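Local coordinates for protein nodulation fucosyltransferase NodZ (Bradyrhizobium sp., PDB 3SIX) that is a nodulation fucosyltransferase, a glycosyltransferase of the NodZ family in the GT-B clan, at residues 85-90 and 108-113. Sequence-based numbering, arbitrary orientation.
Sequences FPRWWN and RDELTE
Pro-86 and Glu-110 bring their CA atoms to 6.9 Å, where the end of a strand, turning through a cis peptide into the 3-10 segment 87-90, meets one side of a helix. Glu-110 suits this place because its long chain, extended beyond CG, carries a carboxylate across the gap. Exposed Arg-87, extended from CG to NE, reaches out to it, NH1 lying 2.9 Å from Glu-110 OE1 in a salt bridge. Its hydrogen bond is weak, with an N-H...O angle of only 122°. The guanidinium and carboxylate planes are 46° apart. Glu-110 OE2 lies 3.5 Å from Pro-86 CB and accepts from a water, which in turn accepts from the backbone N of Trp-88 within the 3-10 turn. Beside the salt bridge the packing is apolar, as suits a helix-sheet interface: the compact ring of Pro-86 sets CG 4.1 Å from Leu-111 CG. A chi1 of -173° swings the Phe-85 ring toward the helix, its edge atom CE1 4.1 Å from branched Leu-111 CD2. Phe-85 pairs through its backbone with Thr-125 and Val-127, and strand 84-85, parallel to strand 125-128, ends the sheet. Leu-111 also touches Ile-126, so helix 101-116 packs across both strands.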
ATOM      1  N   PHE A  85     -23.201   3.544   8.683  1.00 51.01           N
ATOM      2  CA  PHE A  85     -22.948   4.426   7.551  1.00 52.65           C
ATOM      3  C   PHE A  85     -21.793   3.834   6.707  1.00 50.96           C
ATOM      4  O   PHE A  85     -20.862   3.294   7.276  1.00 50.27           O
ATOM      5  CB  PHE A  85     -22.530   5.811   8.041  1.00 54.13           C
ATOM      6  CG  PHE A  85     -22.414   6.810   6.939  1.00 55.69           C
ATOM      7  CD1 PHE A  85     -21.221   6.969   6.263  1.00 47.10           C
ATOM      8  CD2 PHE A  85     -23.518   7.559   6.551  1.00 57.22           C
ATOM      9  CE1 PHE A  85     -21.111   7.886   5.227  1.00 52.43           C
ATOM     10  CE2 PHE A  85     -23.433   8.468   5.494  1.00 54.31           C
ATOM     11  CZ  PHE A  85     -22.244   8.634   4.831  1.00 53.06           C
ATOM     12  N   PRO A  86     -21.856   3.923   5.360  1.00 50.91           N
ATOM     13  CA  PRO A  86     -22.966   4.405   4.488  1.00 52.58           C
ATOM     14  C   PRO A  86     -24.278   3.650   4.695  1.00 52.84           C
ATOM     15  O   PRO A  86     -24.295   2.542   5.247  1.00 51.58           O
ATOM     16  CB  PRO A  86     -22.447   4.150   3.086  1.00 51.83           C
ATOM     17  CG  PRO A  86     -20.917   4.186   3.250  1.00 51.58           C
ATOM     18  CD  PRO A  86     -20.656   3.571   4.583  1.00 49.09           C
ATOM     19  N   ARG A  87     -25.373   4.228   4.243  1.00 54.76           N
ATOM     20  CA  ARG A  87     -26.673   3.715   4.642  1.00 57.10           C
ATOM     21  C   ARG A  87     -27.034   2.369   4.037  1.00 56.35           C
ATOM     22  O   ARG A  87     -27.927   1.718   4.541  1.00 57.41           O
ATOM     23  CB  ARG A  87     -27.771   4.749   4.407  1.00 60.07           C
ATOM     24  CG  ARG A  87     -27.980   5.193   2.990  1.00 67.48           C
ATOM     25  CD  ARG A  87     -28.892   6.442   2.980  0.75 78.59           C
ATOM     26  NE  ARG A  87     -29.412   6.767   1.653  0.75 83.44           N
ATOM     27  CZ  ARG A  87     -28.711   7.356   0.677  0.75 86.35           C
ATOM     28  NH1 ARG A  87     -27.426   7.684   0.842  0.75 78.24           N
ATOM     29  NH2 ARG A  87     -29.307   7.608  -0.489  0.75 89.92           N
ATOM     30  N   TRP A  88     -26.326   1.961   2.980  1.00 55.13           N
ATOM     31  CA  TRP A  88     -26.438   0.611   2.388  1.00 54.24           C
ATOM     32  C   TRP A  88     -26.258  -0.479   3.445  1.00 52.40           C
ATOM     33  O   TRP A  88     -26.898  -1.516   3.397  1.00 52.01           O
ATOM     34  CB  TRP A  88     -25.341   0.449   1.335  1.00 53.77           C
ATOM     35  CG  TRP A  88     -25.434  -0.737   0.477  1.00 53.06           C
ATOM     36  CD1 TRP A  88     -26.142  -0.843  -0.697  1.00 57.34           C
ATOM     37  CD2 TRP A  88     -24.752  -1.985   0.643  1.00 52.99           C
ATOM     38  NE1 TRP A  88     -25.968  -2.086  -1.246  1.00 51.37           N
ATOM     39  CE2 TRP A  88     -25.119  -2.811  -0.456  1.00 49.87           C
ATOM     40  CE3 TRP A  88     -23.871  -2.492   1.608  1.00 49.29           C
ATOM     41  CZ2 TRP A  88     -24.644  -4.117  -0.605  1.00 48.53           C
ATOM     42  CZ3 TRP A  88     -23.384  -3.776   1.454  1.00 48.53           C
ATOM     43  CH2 TRP A  88     -23.765  -4.580   0.349  1.00 47.81           C
ATOM     44  N   TRP A  89     -25.377  -0.227   4.402  1.00 51.04           N
ATOM     45  CA  TRP A  89     -25.022  -1.247   5.394  1.00 50.41           C
ATOM     46  C   TRP A  89     -26.157  -1.544   6.405  1.00 51.64           C
ATOM     47  O   TRP A  89     -26.098  -2.522   7.139  1.00 51.78           O
ATOM     48  CB  TRP A  89     -23.678  -0.874   6.048  1.00 49.33           C
ATOM     49  CG  TRP A  89     -22.546  -1.085   5.052  1.00 45.07           C
ATOM     50  CD1 TRP A  89     -22.073  -0.191   4.132  1.00 46.38           C
ATOM     51  CD2 TRP A  89     -21.825  -2.298   4.838  1.00 44.81           C
ATOM     52  NE1 TRP A  89     -21.086  -0.764   3.369  1.00 44.71           N
ATOM     53  CE2 TRP A  89     -20.913  -2.063   3.786  1.00 46.44           C
ATOM     54  CE3 TRP A  89     -21.857  -3.563   5.439  1.00 46.97           C
ATOM     55  CZ2 TRP A  89     -20.038  -3.045   3.331  1.00 47.61           C
ATOM     56  CZ3 TRP A  89     -20.982  -4.531   4.998  1.00 47.03           C
ATOM     57  CH2 TRP A  89     -20.094  -4.283   3.941  1.00 47.91           C
ATOM     58  N   ASN A  90     -27.200  -0.722   6.377  1.00 52.41           N
ATOM     59  CA  ASN A  90     -28.418  -0.984   7.126  1.00 54.63           C
ATOM     60  C   ASN A  90     -29.394  -1.926   6.443  1.00 54.18           C
ATOM     61  O   ASN A  90     -30.348  -2.275   7.067  1.00 54.22           O
ATOM     62  CB  ASN A  90     -29.164   0.329   7.405  1.00 56.59           C
ATOM     63  CG  ASN A  90     -28.347   1.258   8.283  1.00 58.10           C
ATOM     64  OD1 ASN A  90     -28.003   0.889   9.399  1.00 57.44           O
ATOM     65  ND2 ASN A  90     -27.998   2.441   7.765  1.00 54.49           N
ATOM     66  N   ARG A 108     -17.513   5.396  -1.726  1.00 50.82           N
ATOM     67  CA  ARG A 108     -16.286   6.220  -1.663  1.00 50.90           C
ATOM     68  C   ARG A 108     -16.668   7.702  -1.598  1.00 52.91           C
ATOM     69  O   ARG A 108     -16.193   8.438  -0.759  1.00 53.09           O
ATOM     70  CB  ARG A 108     -15.400   5.973  -2.896  1.00 50.94           C
ATOM     71  CG  ARG A 108     -14.151   6.852  -3.019  1.00 49.22           C
ATOM     72  CD  ARG A 108     -13.566   6.750  -4.449  1.00 56.52           C
ATOM     73  NE  ARG A 108     -14.563   7.286  -5.409  1.00 76.82           N
ATOM     74  CZ  ARG A 108     -14.802   6.844  -6.655  1.00 81.69           C
ATOM     75  NH1 ARG A 108     -14.116   5.824  -7.195  1.00 79.54           N
ATOM     76  NH2 ARG A 108     -15.754   7.436  -7.375  1.00 81.52           N
ATOM     77  N   ASP A 109     -17.542   8.114  -2.503  1.00 54.51           N
ATOM     78  CA  ASP A 109     -18.029   9.497  -2.575  1.00 56.83           C
ATOM     79  C   ASP A 109     -18.799   9.896  -1.320  1.00 56.13           C
ATOM     80  O   ASP A 109     -18.657  10.991  -0.839  1.00 56.85           O
ATOM     81  CB  ASP A 109     -18.925   9.677  -3.808  1.00 58.97           C
ATOM     82  CG  ASP A 109     -18.156   9.565  -5.130  1.00 64.72           C
ATOM     83  OD1 ASP A 109     -16.908   9.387  -5.104  1.00 72.80           O
ATOM     84  OD2 ASP A 109     -18.812   9.679  -6.204  1.00 73.79           O
ATOM     85  N   GLU A 110     -19.629   9.006  -0.798  1.00 55.82           N
ATOM     86  CA  GLU A 110     -20.393   9.317   0.425  1.00 55.79           C
ATOM     87  C   GLU A 110     -19.474   9.449   1.627  1.00 53.93           C
ATOM     88  O   GLU A 110     -19.607  10.390   2.384  1.00 54.96           O
ATOM     89  CB  GLU A 110     -21.482   8.284   0.683  1.00 54.82           C
ATOM     90  CG  GLU A 110     -22.614   8.330  -0.351  1.00 57.57           C
ATOM     91  CD  GLU A 110     -23.670   7.214  -0.164  1.00 62.81           C
ATOM     92  OE1 GLU A 110     -24.846   7.426  -0.538  1.00 72.02           O
ATOM     93  OE2 GLU A 110     -23.339   6.132   0.362  1.00 62.29           O
ATOM     94  N   LEU A 111     -18.545   8.510   1.796  1.00 51.71           N
ATOM     95  CA  LEU A 111     -17.542   8.601   2.859  1.00 50.57           C
ATOM     96  C   LEU A 111     -16.685   9.895   2.749  1.00 52.12           C
ATOM     97  O   LEU A 111     -16.417  10.562   3.745  1.00 52.24           O
ATOM     98  CB  LEU A 111     -16.647   7.367   2.832  1.00 47.78           C
ATOM     99  CG  LEU A 111     -17.236   6.081   3.431  1.00 49.90           C
ATOM    100  CD1 LEU A 111     -16.399   4.859   2.999  1.00 41.96           C
ATOM    101  CD2 LEU A 111     -17.371   6.176   5.005  1.00 47.13           C
ATOM    102  N   THR A 112     -16.276  10.246   1.533  1.00 53.42           N
ATOM    103  CA  THR A 112     -15.533  11.494   1.281  1.00 55.33           C
ATOM    104  C   THR A 112     -16.296  12.732   1.738  1.00 58.54           C
ATOM    105  O   THR A 112     -15.743  13.590   2.433  1.00 60.75           O
ATOM    106  CB  THR A 112     -15.176  11.606  -0.204  1.00 56.79           C
ATOM    107  OG1 THR A 112     -14.351  10.480  -0.549  1.00 53.23           O
ATOM    108  CG2 THR A 112     -14.425  12.940  -0.537  1.00 55.38           C
ATOM    109  N   GLU A 113     -17.570  12.817   1.383  1.00 60.51           N
ATOM    110  CA  GLU A 113     -18.454  13.890   1.863  1.00 63.18           C
ATOM    111  C   GLU A 113     -18.448  13.896   3.403  1.00 62.68           C
ATOM    112  O   GLU A 113     -18.183  14.923   4.024  1.00 62.96           O
ATOM    113  CB  GLU A 113     -19.871  13.669   1.307  1.00 64.70           C
ATOM    114  CG  GLU A 113     -20.880  14.799   1.547  1.00 71.43           C
ATOM    115  CD  GLU A 113     -22.253  14.507   0.946  1.00 77.20           C
ATOM    116  OE1 GLU A 113     -22.674  13.317   0.955  1.00 74.88           O
ATOM    117  OE2 GLU A 113     -22.906  15.472   0.478  1.00 81.49           O
TER
HETATM  118  O   HOH W   1     -25.093   3.956   0.665  1.00 47.18           O